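Local coordinates for ABM domain-containing protein (Caulobacter crescentus, PDB 3BM7) that is of uncharacterised function but probably acts as a small oxidoreductase related to antibiotic biosynthesis monooxygenases, at residues A[46-51]-A[88-93]. Numbering follows the deposited sequence.
Sequences AKVKAN and TDYFKA. With EDO (1,2-ethanediol), chain B.
With chi1 at 58°, the Y90 side chain places CG between its own backbone N and carbonyl carbon, and this sends the phenol from the first turn of helix 89-98 across to the last turns of helix 34-51, where K47, V48 and N51 receive it. The two helices belong to a ferredoxin-like fold, an antiparallel four-stranded sheet with strand order 2-3-1-4, and their short segments run nearly antiparallel, with axes 10.6 Å apart. At that separation one long side chain does the bridging: Y90 provides 107 Å² of the buried surface, nearly all that 88-93 contributes, and each close contact between the segments involves it.

K47 CB covers one face of the ring. It lies 4.2 Å from the Y90 ring centroid and 27° off the normal, a CH-pi contact. The rest of the lysine chain is extended and slides past the tyrosine in the opposite direction, and its NZ leads away to a salt bridge with D43. The V48 side chain runs at about a right angle to that of Y90, its CG2 4.1 Å from Y90 CE1; the same valine also packs on C55 and Y58 of strand 55-62, which links the interhelical contact to the sheet. N51 CB lies 3.4 Å from Y90 OH, while N51 ND2 approaches the ring obliquely, 3.7 Å from Y90 CE2, its amide plane turned 59° from the ring. No hydrogen bond joins the segments; the Y90 hydroxyl is instead bonded to E52, the residue directly after helix 34-51.

T88 both caps the helix and touches the aromatic ring. Its OG1 lies 3.4 Å from the Y90 ring plane on the face opposite K47 CB, over the centre, and as N-cap accepts a fairly straight hydrogen bond from F91 N at 3.0 Å.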
loop_
_atom_site.group_PDB
_atom_site.type_symbol
_atom_site.label_atom_id
_atom_site.label_comp_id
_atom_site.label_asym_id
_atom_site.label_seq_id
_atom_site.Cartn_x
_atom_site.Cartn_y
_atom_site.Cartn_z
ATOM N N ALA A 46 -0.175 16.475 -2.702
ATOM C CA ALA A 46 -1.310 17.332 -2.731
ATOM C C ALA A 46 -1.745 17.619 -4.176
ATOM O O ALA A 46 -2.929 17.659 -4.448
ATOM C CB ALA A 46 -0.996 18.655 -1.971
ATOM N N LYS A 47 -0.798 17.846 -5.086
ATOM C CA LYS A 47 -1.094 18.068 -6.494
ATOM C C LYS A 47 -1.726 16.837 -7.169
ATOM O O LYS A 47 -2.713 16.949 -7.923
ATOM C CB LYS A 47 0.159 18.554 -7.236
ATOM C CG LYS A 47 0.572 19.978 -6.783
ATOM C CD LYS A 47 1.901 20.459 -7.351
ATOM C CE LYS A 47 2.285 21.831 -6.704
ATOM N NZ LYS A 47 3.749 22.148 -6.809
ATOM N N VAL A 48 -1.148 15.697 -6.862
ATOM C CA VAL A 48 -1.614 14.400 -7.410
ATOM C C VAL A 48 -3.073 14.230 -6.998
ATOM O O VAL A 48 -3.967 14.041 -7.846
ATOM C CB VAL A 48 -0.751 13.229 -6.968
ATOM C CG1 VAL A 48 -1.473 11.933 -7.319
ATOM C CG2 VAL A 48 0.615 13.285 -7.631
ATOM N N LYS A 49 -3.315 14.295 -5.688
ATOM C CA LYS A 49 -4.714 14.136 -5.189
ATOM C C LYS A 49 -5.723 15.173 -5.678
ATOM O O LYS A 49 -6.900 14.872 -5.980
ATOM C CB LYS A 49 -4.719 14.017 -3.663
ATOM C CG LYS A 49 -3.952 12.814 -3.222
ATOM C CD LYS A 49 -4.001 12.585 -1.733
ATOM C CE LYS A 49 -2.635 12.363 -1.174
ATOM N NZ LYS A 49 -2.714 11.812 0.193
ATOM N N ALA A 50 -5.291 16.421 -5.808
ATOM C CA ALA A 50 -6.134 17.409 -6.256
ATOM C C ALA A 50 -6.428 17.341 -7.745
ATOM O O ALA A 50 -7.515 17.741 -8.152
ATOM C CB ALA A 50 -5.507 18.823 -5.921
ATOM N N ASN A 51 -5.457 16.933 -8.561
ATOM C CA ASN A 51 -5.538 17.032 -10.015
ATOM C C ASN A 51 -5.910 15.773 -10.775
ATOM O O ASN A 51 -6.335 15.868 -11.930
ATOM C CB ASN A 51 -4.213 17.556 -10.586
ATOM C CG ASN A 51 -3.869 18.926 -10.086
ATOM O OD1 ASN A 51 -4.750 19.773 -9.906
ATOM N ND2 ASN A 51 -2.583 19.192 -9.911
ATOM N N THR A 88 3.034 13.978 -15.930
ATOM C CA THR A 88 2.690 15.350 -15.645
ATOM C C THR A 88 3.916 16.241 -15.390
ATOM O O THR A 88 4.959 15.750 -14.950
ATOM C CB THR A 88 1.754 15.503 -14.431
ATOM O OG1 THR A 88 2.470 15.191 -13.231
ATOM C CG2 THR A 88 0.502 14.616 -14.576
ATOM N N ASP A 89 3.791 17.540 -15.661
ATOM C CA ASP A 89 4.909 18.469 -15.417
ATOM C C ASP A 89 5.270 18.585 -13.935
ATOM O O ASP A 89 6.436 18.772 -13.584
ATOM C CB ASP A 89 4.636 19.865 -16.013
ATOM C CG ASP A 89 3.352 20.508 -15.490
ATOM O OD1 ASP A 89 2.593 19.862 -14.740
ATOM O OD2 ASP A 89 3.082 21.665 -15.875
ATOM N N TYR A 90 4.272 18.497 -13.060
ATOM C CA TYR A 90 4.542 18.543 -11.630
ATOM C C TYR A 90 5.180 17.264 -11.101
ATOM O O TYR A 90 5.998 17.326 -10.198
ATOM C CB TYR A 90 3.297 18.988 -10.829
ATOM C CG TYR A 90 2.063 18.140 -11.012
ATOM C CD1 TYR A 90 1.844 17.019 -10.227
ATOM C CD2 TYR A 90 1.092 18.487 -11.941
ATOM C CE1 TYR A 90 0.703 16.233 -10.414
ATOM C CE2 TYR A 90 -0.054 17.731 -12.110
ATOM C CZ TYR A 90 -0.250 16.619 -11.336
ATOM O OH TYR A 90 -1.395 15.866 -11.525
ATOM N N PHE A 91 4.821 16.113 -11.648
ATOM C CA PHE A 91 5.518 14.872 -11.297
ATOM C C PHE A 91 6.999 14.931 -11.714
ATOM O O PHE A 91 7.897 14.609 -10.935
ATOM C CB PHE A 91 4.838 13.652 -11.921
ATOM C CG PHE A 91 5.454 12.366 -11.566
ATOM C CD1 PHE A 91 5.071 11.685 -10.425
ATOM C CD2 PHE A 91 6.401 11.795 -12.397
ATOM C CE1 PHE A 91 5.642 10.472 -10.092
ATOM C CE2 PHE A 91 6.963 10.580 -12.080
ATOM C CZ PHE A 91 6.584 9.911 -10.932
ATOM N N LYS A 92 7.236 15.375 -12.944
ATOM C CA LYS A 92 8.595 15.504 -13.442
ATOM C C LYS A 92 9.425 16.518 -12.641
ATOM O O LYS A 92 10.584 16.218 -12.308
ATOM C CB LYS A 92 8.578 15.801 -14.943
ATOM C CG LYS A 92 8.051 14.623 -15.784
ATOM C CD LYS A 92 8.087 14.858 -17.281
ATOM C CE LYS A 92 7.245 16.021 -17.738
ATOM N NZ LYS A 92 7.409 16.290 -19.192
ATOM N N ALA A 93 8.842 17.658 -12.301
ATOM C CA ALA A 93 9.517 18.695 -11.528
ATOM C C ALA A 93 9.823 18.144 -10.138
ATOM O O ALA A 93 10.913 18.359 -9.597
ATOM C CB ALA A 93 8.668 19.965 -11.438
HETATM C C1 EDO B . -9.844 15.457 -9.375
HETATM O O1 EDO B . -8.864 16.280 -10.003
HETATM C C2 EDO B . -9.219 14.797 -8.157
HETATM O O2 EDO B . -10.232 14.107 -7.425
#